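Long-range contacts in soluble inorganic pyrophosphatase (Toxoplasma gondii, PDB 5WRT), which probably hydrolyses inorganic diphosphate to orthophosphate with magnesium as cofactor, this chain being the pyrophosphatase part of a longer protein: residues R3-G8 against L18-S23; H31-F36 against N48-I53; T57-E62 against I72-K77; A144-D149 against F205-A210; L153-L158 against E218-R223. All coordinates share one frame; numbering follows the deposited sequence.

Overall arrangement
Three of the five contacts, interactions 2, 4 and 5, reach one curled mixed sheet, which carries the magnesium site. Interactions 1, 2 and 3 follow one another along the chain, whereas interactions 4 and 5 interleave. Interaction 1 is an outlying hairpin, touching interaction 2 through Leu-19 and Ile-33. Strand 47-53 leads from interaction 2 into the hairpin of interaction 3, their centres about 17 Å apart. Interactions 4 and 5, centred about 11 Å apart, share the neighbouring strands 136-149 and 152-161. Interactions 1 and 4 lie farthest apart, about 35 Å between centres. The metal ligand Asp-154 thus sits on a strand that pairs with strand 136-149 and is covered on its Trp-155 side by helix 214-232.

Interaction 1 (R3-G8 against L18-S23); sequences RRLVSG and LLSKKS
Arg-3 N donates to Ser-20 O at 2.6 Å, the shortest polar bond of this pairing, and Ser-20 N returns a bond to Arg-3 O. The same reciprocal exchange joins Leu-5 and Leu-18, where Leu-5 N meets Leu-18 O at 2.7 Å almost straight, at 173°. Between these two hydrogen-bonded pairs lies the non-hydrogen-bonded pair Arg-4 and Leu-19, whose side chains run side by side with Arg-4 CG 3.8 Å from Leu-19 CD2. On the other face, the chain of Arg-3 is bent at chi2 and chi3, and Ser-20 OG stands 3.3 Å above one face of its guanidinium, offset toward the rim. Leu-5 shares that sheet face: its CD2 approaches the same hydroxyl oxygen at 3.7 Å, while its CB meets Leu-18 CB. Lys-22, beyond the strand, brings NZ back to the aliphatic CG of Arg-3. The alternation marks antiparallel pairing, and because strands 3-7 and 16-20 are consecutive in the chain, they form a beta hairpin.

Interaction 2 (H31-F36 against N48-I53); sequences HDIPLF and NMVVEI
Ile-33 and Asn-48 cross at about a right angle, the methyl CG2 of the isoleucine meeting the amide nitrogen ND2 at 4.0 Å. Ile-33 holds CG2 anti to its backbone N (chi1 -68°, measured to the other branch, CG1), which turns this methyl to the amide. Its CD1 makes a loose apolar contact with Val-50 CG2. Asn-48 ND2 also gives a weak hydrogen bond to Pro-34 O at 3.3 Å. The firmer link is between main chains, Asn-48 N donating to Leu-35 O at 2.8 Å. Leu-35 itself turns its side chain to Val-221 and His-225 of helix 214-232, placing the loop between that helix and strand 47-53. Farther along this strand lies Glu-52, a magnesium ligand seen in this protein although no ion is bound to it here. Chemically, one residue near the start of the strand supplies both donors, so the two successive carbonyls, of Pro-34 and Leu-35, are each met by Asn-48, one weakly, in a largely buried contact.

Interaction 3 (T57-E62 against I72-K77); sequences TRRKME and IMQDLK
Lys-60 and Asp-75 lie side by side and point the same way. From Lys-60 CB the chain first passes Asp-75 CB, and CG, set anti to the backbone N (chi1 -174°), comes within 3.8 Å of the same carbon. Farther out, CD and CE follow the carboxylate oxygen OD2, and the tip NZ ends 3.5 Å from OD2 in a salt bridge with only a weak hydrogen bond. Asp-75 OD2 has a second, stronger partner in Arg-83. The main chains are joined beside the pair: Asp-75 N donates to Lys-60 O at 2.7 Å, with Lys-60 at the centre of an inverse gamma turn. Next to it, Glu-62 and Met-73 exchange backbone bonds as an antiparallel hydrogen-bonded pair.

The carboxylates of Glu-62 and Asp-75 come close, OE1 to OD1 4.2 Å, and one water donates to both, probably easing their repulsion. On the face of the sheet that carries Met-61 and Gln-74, the two side chains cross obliquely, Met-61 SD lying 3.6 Å from Gln-74 CB. Gln-74 OE1 nears Arg-59 CD, while a second water accepts from Arg-59 NE and Gln-74 NE2; NE2 also reaches Arg-83 O. Glu-62 lies about 5 Å from a bound magnesium ion at the nearest atoms of its side chain. In the small antiparallel sheet, strand 57-63 is central, flanked by 72-74 and 84-89.

Interaction 4 (A144-D149 against F205-A210); sequences ALAMID and FGHDEA
Met-147 and Phe-205 form an antiparallel non-hydrogen-bonded pair where strand 204-212 joins strand 136-149 in the curled sheet of the pyrophosphatase fold. Among the polar links, one direct hydrogen bond binds the segments, Gly-206 N to Ala-146 O at 2.7 Å, its donor in the carbonyl plane. The same oxygen also receives a CA-H contact from Phe-205, so Ala-146 O is held by two adjacent residues. Apolar contacts centre on the phenylalanine ring, which Met-147 crosses obliquely. Met-147 CB lies 3.5 Å from Phe-205 CE2, and CG, anti to the backbone N (chi1 -163°), also meets CE2. Leu-145 CB approaches CE2 more loosely. Ala-146 CB lies at the edge of the His-207 ring, near its plane. Beyond Gly-206 the chain turns through three residues of left-handed backbone conformation, His-207 to Glu-209, and Glu-209 OE2 pairs with Arg-192. A water bridges the main chains, accepting from Ala-146 N and donating to Gly-206 O and Ala-210 O, each at 2.8 Å.

Interaction 5 (L153-L158 against E218-R223); sequences LDWKVL and ERVVYR. With MG (magnesium ion), chain C.
The indole of Trp-155 lies between two aliphatic groups: Val-220 CG2 sits over the centre of its six-membered ring on one face, and Leu-153 CD1 covers the other, offset toward the rim. The Val-220 contact is CH-pi, 3.7 Å from CG2 to the ring centroid and 11° off the normal, and packs helix 214-232 onto strand 152-161 of the curled pyrophosphatase sheet, which resembles an OB-fold barrel. At the indole nitrogen, Arg-223 NH2 approaches NE1 to 4.0 Å; NE1 lies at the edge of the guanidinium, near its plane. The two flat groups are turned 43° apart.

Val-157, two residues on, meets Val-220 and Val-221 through its CG2, so alternate residues face the helix. Asp-154 and Lys-156, which alternate with them, point to the metal site. Asp-154 OD1 binds magnesium at 2.0 Å, alongside Asp-117, Asp-122 and three waters; its CG is anti to the backbone N (chi1 -176°). Lys-156 NZ meets OD2 at 2.8 Å on its syn side, tilted out of the carboxylate plane, and OD1 more weakly. It also touches Asp-122 and Tyr-93 by hydrogen bonds, linking two of the metal's carboxylates. One of the metal-bound waters donates to Trp-155 O at 2.7 Å.

Interaction 1 (R3-G8 against L18-S23)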
# COMPACT_ATOMS: atom_id res chain seq x y z
N ARG A 3 -4.70 6.47 31.26
CA ARG A 3 -5.99 7.05 30.92
C ARG A 3 -5.83 8.01 29.75
O ARG A 3 -4.94 8.87 29.76
CB ARG A 3 -6.61 7.76 32.12
CG ARG A 3 -7.42 6.84 33.03
CD ARG A 3 -8.70 7.50 33.51
NE ARG A 3 -8.65 8.96 33.37
CZ ARG A 3 -8.20 9.78 34.31
NH1 ARG A 3 -7.74 9.30 35.46
NH2 ARG A 3 -8.19 11.09 34.11
N ARG A 4 -6.71 7.88 28.76
CA ARG A 4 -6.73 8.76 27.60
C ARG A 4 -7.72 9.90 27.83
O ARG A 4 -8.91 9.66 28.09
CB ARG A 4 -7.09 7.97 26.34
CG ARG A 4 -6.05 6.92 25.98
CD ARG A 4 -6.40 6.19 24.69
NE ARG A 4 -7.79 5.75 24.69
CZ ARG A 4 -8.19 4.57 25.15
NH1 ARG A 4 -7.30 3.73 25.65
NH2 ARG A 4 -9.47 4.23 25.11
N LEU A 5 -7.23 11.13 27.75
CA LEU A 5 -8.06 12.33 27.82
C LEU A 5 -8.23 12.86 26.40
O LEU A 5 -7.31 13.47 25.84
CB LEU A 5 -7.43 13.37 28.75
CG LEU A 5 -6.88 12.84 30.07
CD1 LEU A 5 -6.23 13.96 30.87
CD2 LEU A 5 -7.97 12.15 30.89
N VAL A 6 -9.40 12.63 25.83
CA VAL A 6 -9.67 13.01 24.45
C VAL A 6 -10.32 14.38 24.43
O VAL A 6 -11.23 14.66 25.21
CB VAL A 6 -10.55 11.95 23.76
CG1 VAL A 6 -10.79 12.32 22.31
CG2 VAL A 6 -9.92 10.57 23.86
N SER A 7 -9.84 15.24 23.53
CA SER A 7 -10.31 16.61 23.44
C SER A 7 -10.43 17.00 21.97
O SER A 7 -9.76 16.44 21.11
CB SER A 7 -9.36 17.58 24.17
OG SER A 7 -9.37 18.85 23.55
N GLY A 8 -11.31 17.97 21.71
CA GLY A 8 -11.59 18.36 20.35
C GLY A 8 -12.49 17.37 19.64
O GLY A 8 -13.05 16.44 20.24
N LEU A 18 -4.49 13.28 25.21
CA LEU A 18 -3.54 13.41 26.30
C LEU A 18 -3.61 12.17 27.18
O LEU A 18 -4.64 11.50 27.25
CB LEU A 18 -3.80 14.66 27.13
CG LEU A 18 -3.53 15.99 26.43
CD1 LEU A 18 -4.50 17.06 26.89
CD2 LEU A 18 -2.09 16.44 26.67
N LEU A 19 -2.51 11.87 27.86
CA LEU A 19 -2.41 10.69 28.71
C LEU A 19 -2.27 11.10 30.16
O LEU A 19 -1.63 12.10 30.49
CB LEU A 19 -1.21 9.83 28.30
CG LEU A 19 -1.35 9.07 26.98
CD1 LEU A 19 -0.31 7.98 26.90
CD2 LEU A 19 -2.75 8.48 26.84
N SER A 20 -2.90 10.32 31.04
CA SER A 20 -2.79 10.53 32.48
C SER A 20 -2.73 9.17 33.16
O SER A 20 -3.22 8.17 32.63
CB SER A 20 -3.97 11.34 33.03
OG SER A 20 -5.20 10.66 32.82
N LYS A 21 -2.12 9.14 34.35
CA LYS A 21 -2.21 7.97 35.21
C LYS A 21 -3.65 7.79 35.69
O LYS A 21 -4.56 8.55 35.35
CB LYS A 21 -1.27 8.09 36.40
CG LYS A 21 0.21 8.05 36.09
CD LYS A 21 0.99 8.70 37.22
CE LYS A 21 2.50 8.53 37.05
NZ LYS A 21 3.25 9.07 38.22
N LYS A 22 -3.86 6.76 36.51
CA LYS A 22 -5.17 6.59 37.11
C LYS A 22 -5.33 7.44 38.36
O LYS A 22 -6.43 7.50 38.92
CB LYS A 22 -5.41 5.12 37.46
CG LYS A 22 -5.81 4.25 36.29
CD LYS A 22 -7.32 4.26 36.07
CE LYS A 22 -7.75 3.11 35.17
NZ LYS A 22 -7.30 3.28 33.75
N SER A 23 -4.26 8.12 38.77
CA SER A 23 -4.35 9.18 39.76
C SER A 23 -5.02 10.43 39.21
O SER A 23 -5.55 11.23 39.99
CB SER A 23 -2.94 9.53 40.27
OG SER A 23 -2.12 8.38 40.33

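Interaction 2 (H31-F36 against N48-I53)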
# COMPACT_ATOMS: atom_id res chain seq x y z
N HIS A 31 7.99 10.97 27.32
CA HIS A 31 8.94 11.17 28.41
C HIS A 31 8.65 10.31 29.63
O HIS A 31 9.58 9.77 30.23
CB HIS A 31 8.96 12.64 28.83
CG HIS A 31 9.44 13.58 27.78
ND1 HIS A 31 10.72 13.56 27.28
CD2 HIS A 31 8.80 14.58 27.13
CE1 HIS A 31 10.85 14.50 26.37
NE2 HIS A 31 9.70 15.13 26.25
N ASP A 32 7.38 10.17 30.03
CA ASP A 32 7.09 9.62 31.35
C ASP A 32 6.57 8.20 31.34
O ASP A 32 6.41 7.61 32.41
CB ASP A 32 6.08 10.52 32.07
CG ASP A 32 6.36 12.00 31.89
OD1 ASP A 32 7.50 12.45 32.10
OD2 ASP A 32 5.40 12.72 31.51
N ILE A 33 6.31 7.62 30.17
CA ILE A 33 5.94 6.20 30.08
C ILE A 33 7.21 5.37 30.00
O ILE A 33 8.07 5.63 29.15
CB ILE A 33 5.02 5.94 28.89
CG1 ILE A 33 3.66 6.60 29.13
CG2 ILE A 33 4.83 4.44 28.67
CD1 ILE A 33 2.61 6.22 28.13
N PRO A 34 7.38 4.36 30.86
CA PRO A 34 8.58 3.53 30.79
C PRO A 34 8.60 2.72 29.50
O PRO A 34 7.56 2.24 29.03
CB PRO A 34 8.46 2.62 32.02
CG PRO A 34 7.00 2.58 32.31
CD PRO A 34 6.47 3.94 31.95
N LEU A 35 9.79 2.61 28.91
CA LEU A 35 9.93 1.80 27.70
C LEU A 35 9.68 0.32 27.99
O LEU A 35 9.07 -0.38 27.18
CB LEU A 35 11.32 1.99 27.10
CG LEU A 35 11.66 1.09 25.91
CD1 LEU A 35 10.66 1.29 24.78
CD2 LEU A 35 13.08 1.34 25.43
N PHE A 36 10.12 -0.16 29.15
CA PHE A 36 9.92 -1.55 29.56
C PHE A 36 8.85 -1.61 30.65
O PHE A 36 9.13 -1.27 31.81
CB PHE A 36 11.22 -2.17 30.06
CG PHE A 36 12.35 -2.10 29.07
CD1 PHE A 36 12.40 -2.97 27.99
CD2 PHE A 36 13.37 -1.18 29.23
CE1 PHE A 36 13.43 -2.91 27.08
CE2 PHE A 36 14.41 -1.11 28.32
CZ PHE A 36 14.44 -1.98 27.25
N ASN A 48 6.78 -1.08 25.70
CA ASN A 48 5.53 -0.34 25.58
C ASN A 48 5.49 0.38 24.24
O ASN A 48 6.49 0.91 23.77
CB ASN A 48 5.36 0.64 26.73
CG ASN A 48 4.48 0.09 27.84
OD1 ASN A 48 3.56 -0.70 27.59
ND2 ASN A 48 4.75 0.51 29.07
N MET A 49 4.31 0.38 23.63
CA MET A 49 4.08 1.06 22.36
C MET A 49 3.00 2.10 22.55
O MET A 49 1.92 1.79 23.06
CB MET A 49 3.67 0.07 21.27
CG MET A 49 2.94 0.70 20.09
SD MET A 49 2.36 -0.52 18.90
CE MET A 49 1.87 0.54 17.54
N VAL A 50 3.29 3.34 22.15
CA VAL A 50 2.29 4.40 22.13
C VAL A 50 1.66 4.38 20.75
O VAL A 50 2.32 4.68 19.75
CB VAL A 50 2.91 5.77 22.45
CG1 VAL A 50 1.88 6.87 22.27
CG2 VAL A 50 3.47 5.78 23.87
N VAL A 51 0.38 4.03 20.69
CA VAL A 51 -0.33 3.93 19.42
C VAL A 51 -0.69 5.34 18.97
O VAL A 51 -1.42 6.05 19.66
CB VAL A 51 -1.58 3.05 19.55
CG1 VAL A 51 -2.31 2.97 18.22
CG2 VAL A 51 -1.20 1.66 20.04
N GLU A 52 -0.18 5.73 17.80
CA GLU A 52 -0.52 7.02 17.20
C GLU A 52 -1.55 6.88 16.08
O GLU A 52 -2.53 7.63 16.05
CB GLU A 52 0.75 7.70 16.66
CG GLU A 52 1.75 8.10 17.73
CD GLU A 52 3.07 8.59 17.15
OE1 GLU A 52 3.46 8.11 16.06
OE2 GLU A 52 3.72 9.45 17.78
N ILE A 53 -1.35 5.94 15.17
CA ILE A 53 -2.24 5.76 14.04
C ILE A 53 -2.90 4.38 14.13
O ILE A 53 -2.21 3.36 14.00
CB ILE A 53 -1.49 5.93 12.71
CG1 ILE A 53 -1.01 7.38 12.56
CG2 ILE A 53 -2.38 5.54 11.54
CD1 ILE A 53 -0.09 7.61 11.39

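Interaction 3 (T57-E62 against I72-K77)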
# COMPACT_ATOMS: atom_id res chain seq x y z
N THR A 57 -6.66 3.30 9.36
CA THR A 57 -6.88 4.74 9.25
C THR A 57 -5.72 5.35 8.47
O THR A 57 -4.72 4.69 8.18
CB THR A 57 -7.01 5.42 10.62
OG1 THR A 57 -5.76 5.36 11.32
CG2 THR A 57 -8.10 4.75 11.46
N ARG A 58 -5.86 6.64 8.14
CA ARG A 58 -4.84 7.29 7.32
C ARG A 58 -4.50 8.71 7.77
O ARG A 58 -3.66 9.34 7.13
CB ARG A 58 -5.24 7.29 5.84
CG ARG A 58 -6.43 8.14 5.45
CD ARG A 58 -6.46 8.26 3.93
NE ARG A 58 -7.65 8.95 3.44
CZ ARG A 58 -8.53 8.41 2.60
NH1 ARG A 58 -8.35 7.17 2.16
NH2 ARG A 58 -9.58 9.11 2.20
N ARG A 59 -5.13 9.24 8.82
CA ARG A 59 -4.73 10.54 9.33
C ARG A 59 -3.38 10.43 10.02
O ARG A 59 -3.14 9.51 10.81
CB ARG A 59 -5.77 11.09 10.31
CG ARG A 59 -7.12 11.40 9.69
CD ARG A 59 -8.02 12.11 10.69
NE ARG A 59 -9.27 12.54 10.08
CZ ARG A 59 -10.40 11.85 10.13
NH1 ARG A 59 -10.45 10.69 10.77
NH2 ARG A 59 -11.50 12.33 9.54
N LYS A 60 -2.49 11.39 9.73
CA LYS A 60 -1.13 11.35 10.25
C LYS A 60 -1.13 11.91 11.67
O LYS A 60 -0.80 13.07 11.93
CB LYS A 60 -0.19 12.13 9.34
CG LYS A 60 1.28 12.02 9.72
CD LYS A 60 2.18 12.26 8.52
CE LYS A 60 3.63 12.42 8.93
NZ LYS A 60 4.42 13.20 7.94
N MET A 61 -1.53 11.06 12.62
CA MET A 61 -1.48 11.41 14.03
C MET A 61 -0.09 11.15 14.57
O MET A 61 0.51 10.10 14.30
CB MET A 61 -2.52 10.61 14.81
CG MET A 61 -3.92 10.65 14.20
SD MET A 61 -4.65 12.30 14.20
CE MET A 61 -4.75 12.63 15.95
N GLU A 62 0.42 12.08 15.37
CA GLU A 62 1.76 11.96 15.93
C GLU A 62 1.82 12.69 17.26
O GLU A 62 1.09 13.66 17.49
CB GLU A 62 2.84 12.53 15.00
CG GLU A 62 3.06 11.78 13.71
CD GLU A 62 4.03 12.50 12.78
OE1 GLU A 62 4.28 13.71 12.99
OE2 GLU A 62 4.55 11.84 11.86
N ILE A 72 -0.91 13.75 21.38
CA ILE A 72 -1.05 13.22 20.03
C ILE A 72 -2.08 14.07 19.30
O ILE A 72 -3.22 14.20 19.76
CB ILE A 72 -1.46 11.74 20.05
CG1 ILE A 72 -0.37 10.89 20.72
CG2 ILE A 72 -1.73 11.23 18.64
CD1 ILE A 72 -0.74 9.44 20.87
N MET A 73 -1.67 14.64 18.17
CA MET A 73 -2.54 15.46 17.34
C MET A 73 -2.24 15.14 15.88
O MET A 73 -1.26 14.44 15.57
CB MET A 73 -2.32 16.96 17.60
CG MET A 73 -2.33 17.36 19.06
SD MET A 73 -2.23 19.15 19.31
CE MET A 73 -3.78 19.70 18.61
N GLN A 74 -3.08 15.64 14.99
CA GLN A 74 -2.88 15.40 13.56
C GLN A 74 -1.81 16.34 13.02
O GLN A 74 -1.79 17.53 13.32
CB GLN A 74 -4.19 15.58 12.80
CG GLN A 74 -4.10 15.14 11.34
CD GLN A 74 -5.46 14.92 10.72
OE1 GLN A 74 -6.49 15.05 11.38
NE2 GLN A 74 -5.47 14.57 9.44
N ASP A 75 -0.91 15.78 12.21
CA ASP A 75 0.15 16.57 11.60
C ASP A 75 -0.44 17.61 10.65
O ASP A 75 -1.50 17.41 10.06
CB ASP A 75 1.12 15.65 10.85
CG ASP A 75 2.40 16.36 10.46
OD1 ASP A 75 2.85 17.25 11.21
OD2 ASP A 75 2.97 16.02 9.40
N LEU A 76 0.27 18.72 10.51
CA LEU A 76 -0.14 19.82 9.64
C LEU A 76 0.82 19.97 8.47
O LEU A 76 2.03 19.77 8.62
CB LEU A 76 -0.23 21.14 10.41
CG LEU A 76 -1.13 21.16 11.65
CD1 LEU A 76 -1.11 22.54 12.30
CD2 LEU A 76 -2.55 20.77 11.28
N LYS A 77 0.27 20.31 7.31
CA LYS A 77 1.05 20.76 6.16
C LYS A 77 1.54 22.19 6.38
O LYS A 77 1.11 22.88 7.31
CB LYS A 77 0.20 20.70 4.89
CG LYS A 77 -0.06 19.31 4.34
CD LYS A 77 -1.08 19.37 3.22
CE LYS A 77 -1.53 17.98 2.80
NZ LYS A 77 -2.93 17.99 2.31
O HOH W 1 -8.19 14.46 8.05
O HOH W 2 3.37 16.25 13.49

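Interaction 4 (A144-D149 against F205-A210)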
# COMPACT_ATOMS: atom_id res chain seq x y z
N ALA A 144 12.49 -5.90 12.21
CA ALA A 144 12.62 -4.50 11.84
C ALA A 144 13.02 -4.39 10.38
O ALA A 144 13.87 -5.14 9.90
CB ALA A 144 13.66 -3.79 12.72
N LEU A 145 12.40 -3.44 9.68
CA LEU A 145 12.75 -3.09 8.31
C LEU A 145 13.51 -1.77 8.33
O LEU A 145 13.09 -0.82 8.98
CB LEU A 145 11.50 -2.97 7.44
CG LEU A 145 10.75 -4.27 7.12
CD1 LEU A 145 9.30 -3.99 6.78
CD2 LEU A 145 11.43 -4.99 5.97
N ALA A 146 14.63 -1.73 7.61
CA ALA A 146 15.50 -0.55 7.60
C ALA A 146 15.17 0.30 6.38
O ALA A 146 15.87 0.30 5.37
CB ALA A 146 16.96 -0.97 7.61
N MET A 147 14.08 1.06 6.49
CA MET A 147 13.67 1.94 5.40
C MET A 147 14.58 3.16 5.36
O MET A 147 14.95 3.72 6.40
CB MET A 147 12.20 2.33 5.56
CG MET A 147 11.57 2.91 4.30
SD MET A 147 10.17 4.00 4.59
CE MET A 147 10.97 5.41 5.34
N ILE A 148 14.95 3.57 4.15
CA ILE A 148 15.77 4.76 3.92
C ILE A 148 14.90 5.80 3.22
O ILE A 148 14.50 5.62 2.07
CB ILE A 148 17.02 4.44 3.08
CG1 ILE A 148 17.80 3.28 3.71
CG2 ILE A 148 17.90 5.67 2.96
CD1 ILE A 148 18.26 3.56 5.12
N ASP A 149 14.60 6.88 3.93
CA ASP A 149 13.77 7.97 3.41
C ASP A 149 14.67 9.18 3.19
O ASP A 149 14.93 9.95 4.12
CB ASP A 149 12.64 8.30 4.38
CG ASP A 149 11.56 9.17 3.74
OD1 ASP A 149 11.86 9.89 2.76
OD2 ASP A 149 10.41 9.13 4.23
N PHE A 205 15.40 0.26 1.11
CA PHE A 205 15.57 -0.48 2.35
C PHE A 205 17.01 -0.95 2.46
O PHE A 205 17.57 -1.49 1.50
CB PHE A 205 14.62 -1.67 2.44
CG PHE A 205 13.18 -1.28 2.59
CD1 PHE A 205 12.37 -1.11 1.48
CD2 PHE A 205 12.63 -1.08 3.85
CE1 PHE A 205 11.04 -0.74 1.62
CE2 PHE A 205 11.31 -0.71 4.00
CZ PHE A 205 10.51 -0.54 2.88
N GLY A 206 17.61 -0.74 3.63
CA GLY A 206 18.93 -1.27 3.90
C GLY A 206 18.88 -2.77 4.13
O GLY A 206 17.82 -3.40 4.13
N HIS A 207 20.06 -3.34 4.32
CA HIS A 207 20.21 -4.78 4.58
C HIS A 207 19.54 -5.62 3.50
O HIS A 207 18.94 -6.66 3.77
CB HIS A 207 19.66 -5.15 5.97
CG HIS A 207 20.41 -4.51 7.10
ND1 HIS A 207 21.53 -5.08 7.67
CD2 HIS A 207 20.18 -3.36 7.78
CE1 HIS A 207 21.97 -4.30 8.64
NE2 HIS A 207 21.17 -3.25 8.73
N ASP A 208 19.65 -5.16 2.25
CA ASP A 208 19.09 -5.86 1.09
C ASP A 208 17.59 -6.10 1.25
O ASP A 208 17.06 -7.14 0.84
CB ASP A 208 19.83 -7.17 0.83
CG ASP A 208 21.29 -6.96 0.48
OD1 ASP A 208 21.60 -5.97 -0.23
OD2 ASP A 208 22.13 -7.77 0.92
N GLU A 209 16.89 -5.14 1.87
CA GLU A 209 15.45 -5.15 2.08
C GLU A 209 14.98 -6.22 3.06
O GLU A 209 13.77 -6.41 3.21
CB GLU A 209 14.67 -5.31 0.77
CG GLU A 209 15.11 -4.38 -0.34
CD GLU A 209 14.06 -4.24 -1.42
OE1 GLU A 209 13.14 -5.08 -1.47
OE2 GLU A 209 14.16 -3.29 -2.23
N ALA A 210 15.89 -6.92 3.73
CA ALA A 210 15.49 -7.99 4.62
C ALA A 210 14.81 -7.44 5.87
O ALA A 210 15.11 -6.33 6.34
CB ALA A 210 16.70 -8.83 5.03
O HOH W 3 15.59 -3.64 5.76

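Interaction 5 (L153-L158 against E218-R223)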
# COMPACT_ATOMS: atom_id res chain seq x y z
N LEU A 153 17.78 7.13 7.90
CA LEU A 153 17.43 5.78 8.31
C LEU A 153 16.15 5.84 9.13
O LEU A 153 16.11 6.46 10.20
CB LEU A 153 18.57 5.16 9.11
CG LEU A 153 18.33 3.79 9.75
CD1 LEU A 153 17.83 2.79 8.72
CD2 LEU A 153 19.62 3.29 10.39
N ASP A 154 15.09 5.19 8.64
CA ASP A 154 13.77 5.24 9.27
C ASP A 154 13.32 3.81 9.54
O ASP A 154 12.58 3.22 8.75
CB ASP A 154 12.78 6.01 8.37
CG ASP A 154 11.42 6.19 9.01
OD1 ASP A 154 11.30 5.99 10.24
OD2 ASP A 154 10.47 6.53 8.29
N TRP A 155 13.77 3.27 10.67
CA TRP A 155 13.41 1.91 11.05
C TRP A 155 11.91 1.77 11.23
O TRP A 155 11.24 2.67 11.75
CB TRP A 155 14.10 1.51 12.36
CG TRP A 155 15.57 1.27 12.26
CD1 TRP A 155 16.57 2.12 12.64
CD2 TRP A 155 16.22 0.08 11.79
NE1 TRP A 155 17.79 1.54 12.43
CE2 TRP A 155 17.61 0.29 11.90
CE3 TRP A 155 15.76 -1.13 11.27
CZ2 TRP A 155 18.54 -0.67 11.51
CZ3 TRP A 155 16.69 -2.09 10.89
CH2 TRP A 155 18.07 -1.85 11.01
N LYS A 156 11.37 0.64 10.79
CA LYS A 156 10.01 0.23 11.10
C LYS A 156 10.10 -1.09 11.86
O LYS A 156 10.25 -2.15 11.25
CB LYS A 156 9.15 0.11 9.84
CG LYS A 156 9.14 1.36 8.98
CD LYS A 156 8.63 2.56 9.76
CE LYS A 156 8.63 3.82 8.90
NZ LYS A 156 8.58 5.07 9.72
N VAL A 157 10.05 -1.01 13.19
CA VAL A 157 10.09 -2.21 14.02
C VAL A 157 8.74 -2.91 13.95
O VAL A 157 7.69 -2.26 14.03
CB VAL A 157 10.47 -1.85 15.46
CG1 VAL A 157 10.46 -3.09 16.36
CG2 VAL A 157 11.83 -1.17 15.51
N LEU A 158 8.76 -4.23 13.81
CA LEU A 158 7.54 -5.02 13.80
C LEU A 158 7.37 -5.70 15.15
O LEU A 158 8.33 -6.24 15.72
CB LEU A 158 7.58 -6.08 12.69
CG LEU A 158 8.18 -5.64 11.35
CD1 LEU A 158 8.36 -6.84 10.43
CD2 LEU A 158 7.33 -4.57 10.69
N GLU A 218 15.58 -5.87 18.63
CA GLU A 218 15.74 -5.50 20.03
C GLU A 218 16.89 -4.52 20.20
O GLU A 218 16.77 -3.53 20.94
CB GLU A 218 15.99 -6.75 20.88
CG GLU A 218 14.78 -7.65 21.08
CD GLU A 218 15.16 -8.98 21.72
OE1 GLU A 218 16.35 -9.14 22.09
OE2 GLU A 218 14.28 -9.86 21.85
N ARG A 219 18.00 -4.76 19.51
CA ARG A 219 19.16 -3.87 19.60
C ARG A 219 18.86 -2.51 18.98
O ARG A 219 19.41 -1.49 19.44
CB ARG A 219 20.37 -4.50 18.92
CG ARG A 219 21.02 -5.63 19.72
CD ARG A 219 22.29 -6.11 19.04
NE ARG A 219 22.03 -7.06 17.96
CZ ARG A 219 21.85 -8.36 18.13
NH1 ARG A 219 21.89 -8.89 19.35
NH2 ARG A 219 21.62 -9.14 17.08
N VAL A 220 18.03 -2.46 17.94
CA VAL A 220 17.61 -1.18 17.39
C VAL A 220 16.89 -0.35 18.44
O VAL A 220 17.15 0.85 18.59
CB VAL A 220 16.74 -1.39 16.14
CG1 VAL A 220 15.98 -0.12 15.78
CG2 VAL A 220 17.58 -1.86 14.96
N VAL A 221 16.00 -0.98 19.20
CA VAL A 221 15.27 -0.26 20.24
C VAL A 221 16.20 0.18 21.37
O VAL A 221 16.12 1.31 21.86
CB VAL A 221 14.10 -1.11 20.78
CG1 VAL A 221 13.25 -0.31 21.75
CG2 VAL A 221 13.26 -1.63 19.62
N TYR A 222 17.11 -0.71 21.79
CA TYR A 222 18.06 -0.36 22.84
C TYR A 222 18.87 0.87 22.46
O TYR A 222 19.00 1.81 23.25
CB TYR A 222 19.01 -1.53 23.13
CG TYR A 222 18.37 -2.79 23.67
CD1 TYR A 222 17.32 -2.74 24.57
CD2 TYR A 222 18.86 -4.03 23.29
CE1 TYR A 222 16.75 -3.90 25.07
CE2 TYR A 222 18.30 -5.19 23.79
CZ TYR A 222 17.25 -5.12 24.67
OH TYR A 222 16.70 -6.29 25.15
N ARG A 223 19.44 0.87 21.25
CA ARG A 223 20.29 1.98 20.83
C ARG A 223 19.52 3.30 20.82
O ARG A 223 20.03 4.32 21.29
CB ARG A 223 20.89 1.70 19.46
CG ARG A 223 21.93 2.71 19.02
CD ARG A 223 22.63 2.29 17.75
NE ARG A 223 21.68 2.02 16.67
CZ ARG A 223 21.55 0.84 16.07
NH1 ARG A 223 22.30 -0.18 16.44
NH2 ARG A 223 20.66 0.68 15.10
MG MG C . 11.13 6.83 12.04
O HOH W 4 12.13 4.91 12.92
O HOH W 5 10.12 8.44 11.14
O HOH W 6 11.02 7.43 14.17